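Aspartate aminotransferase (Leishmania major, PDB 4H51) probably catalyses the pyridoxal phosphate-dependent transfer of the amino group between L-aspartate and 2-oxoglutarate, working as a homodimer. Local coordinates at residues 256-261 against 275-280. Sequence-based numbering, arbitrary orientation.
Sequences EVLLAQ and GTLSLL
Strands 258-261 and 275-280 run antiparallel at an angle of 163°, and their two faces illustrate how one sheet can pack hydrocarbon against hydrocarbon on one side and build a hydrogen-bonded network with two waters on the other. Backbone bonds hold the register: L259 and S278 exchange a reciprocal pair, with L259 N reaching S278 O at 2.8 Å, and Q261 and T276 form a second. Most lie in the carbonyl plane, but T276 N approaches Q261 O from above it, at 3.1 Å. Just ahead of strand 258-261, V257 O accepts a nearly straight bond from L280 N.

The tight face carries L258, A260, L277 and L279. L258, with CG anti to the backbone N (chi1 -170°), crosses L277 obliquely, so that CD1 of L258 meets CD1 of L277 at 3.7 Å and also rests on CB of L279. Helix 117-129 covers this face.

The opposite face, with L259, Q261, T276 and S278, is also buried but looser, with water between its polar groups; L259 turns to F228. OG of S278 sits between its own N and carbonyl carbon (chi1 69°) and bonds two waters; one also donates to V257 O, the other to L259 O and to OG1 of T276. T276 OG1 donates to Q261 OE1 at 2.7 Å, from above the carbonyl plane, the side chains lying alongside. Q261 NE2 bonds A96 O of helix 90-101, fixing the amide at both ends.

At the far end E256 OE2 bonds K282 N and OE1 bonds T17 of the second subunit. The connection between the strands carries K265, modified by pyridoxal phosphate as an internal aldimine, so the hairpin frames the cofactor lysine of the aminotransferase large domain, where strand 274-280 runs antiparallel to its neighbours.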
# COMPACT_ATOMS: atom_id res chain seq x y z
N GLU B 256 26.53 -3.62 1.41
CA GLU B 256 25.20 -4.16 1.68
C GLU B 256 24.10 -3.23 1.19
O GLU B 256 23.46 -2.52 1.99
CB GLU B 256 25.06 -4.47 3.16
CG GLU B 256 25.86 -5.72 3.51
CD GLU B 256 25.84 -6.04 4.99
OE1 GLU B 256 25.72 -5.09 5.81
OE2 GLU B 256 25.97 -7.22 5.33
N VAL B 257 23.90 -3.25 -0.11
CA VAL B 257 22.95 -2.35 -0.75
C VAL B 257 21.51 -2.66 -0.33
O VAL B 257 21.05 -3.78 -0.47
CB VAL B 257 23.07 -2.50 -2.26
CG1 VAL B 257 21.97 -1.71 -2.95
CG2 VAL B 257 24.47 -2.10 -2.71
N LEU B 258 20.82 -1.64 0.19
CA LEU B 258 19.40 -1.63 0.31
C LEU B 258 18.90 -0.84 -0.91
O LEU B 258 19.45 0.24 -1.23
CB LEU B 258 18.96 -0.94 1.59
CG LEU B 258 17.48 -1.02 2.02
CD1 LEU B 258 17.10 -2.46 2.29
CD2 LEU B 258 17.18 -0.14 3.26
N LEU B 259 17.90 -1.38 -1.59
CA LEU B 259 17.40 -0.79 -2.85
C LEU B 259 15.86 -0.81 -2.95
O LEU B 259 15.22 -1.84 -2.72
CB LEU B 259 18.07 -1.44 -4.08
CG LEU B 259 17.90 -0.75 -5.46
CD1 LEU B 259 19.16 -0.82 -6.32
CD2 LEU B 259 16.70 -1.40 -6.13
N ALA B 260 15.31 0.37 -3.30
CA ALA B 260 13.89 0.64 -3.55
C ALA B 260 13.66 0.75 -5.04
O ALA B 260 14.20 1.65 -5.70
CB ALA B 260 13.47 1.96 -2.89
N GLN B 261 12.87 -0.16 -5.59
CA GLN B 261 12.66 -0.24 -7.03
C GLN B 261 11.22 0.06 -7.39
O GLN B 261 10.29 -0.41 -6.72
CB GLN B 261 13.02 -1.66 -7.44
CG GLN B 261 12.78 -2.04 -8.87
CD GLN B 261 13.14 -3.49 -9.11
OE1 GLN B 261 12.57 -4.38 -8.46
NE2 GLN B 261 14.03 -3.74 -10.09
N GLY B 275 6.47 -2.51 -6.99
CA GLY B 275 7.84 -2.19 -6.58
C GLY B 275 8.44 -3.32 -5.76
O GLY B 275 7.74 -4.26 -5.38
N THR B 276 9.73 -3.21 -5.47
CA THR B 276 10.35 -4.07 -4.50
C THR B 276 11.30 -3.33 -3.57
O THR B 276 11.84 -2.26 -3.89
CB THR B 276 11.19 -5.22 -5.14
OG1 THR B 276 12.38 -4.70 -5.76
CG2 THR B 276 10.37 -6.04 -6.18
N LEU B 277 11.56 -3.96 -2.42
CA LEU B 277 12.65 -3.54 -1.53
C LEU B 277 13.56 -4.74 -1.36
O LEU B 277 13.09 -5.85 -1.08
CB LEU B 277 12.11 -3.10 -0.14
CG LEU B 277 13.21 -2.78 0.90
CD1 LEU B 277 13.92 -1.44 0.63
CD2 LEU B 277 12.54 -2.76 2.27
N SER B 278 14.87 -4.52 -1.52
CA SER B 278 15.82 -5.59 -1.47
C SER B 278 17.10 -5.16 -0.69
O SER B 278 17.48 -3.99 -0.69
CB SER B 278 16.15 -6.09 -2.87
OG SER B 278 16.86 -5.15 -3.60
N LEU B 279 17.68 -6.13 0.00
CA LEU B 279 18.94 -5.99 0.71
C LEU B 279 19.89 -7.10 0.29
O LEU B 279 19.53 -8.27 0.32
CB LEU B 279 18.74 -6.12 2.22
CG LEU B 279 19.97 -5.99 3.15
CD1 LEU B 279 20.63 -4.63 3.07
CD2 LEU B 279 19.60 -6.28 4.59
N LEU B 280 21.11 -6.71 -0.02
CA LEU B 280 22.22 -7.63 -0.16
C LEU B 280 22.88 -7.81 1.18
O LEU B 280 23.34 -6.83 1.77
CB LEU B 280 23.28 -7.02 -1.07
CG LEU B 280 22.85 -6.71 -2.49
CD1 LEU B 280 24.05 -6.17 -3.31
CD2 LEU B 280 22.24 -7.94 -3.14
O HOH W 1 19.52 -4.71 -2.84
O HOH W 2 14.73 -3.83 -4.73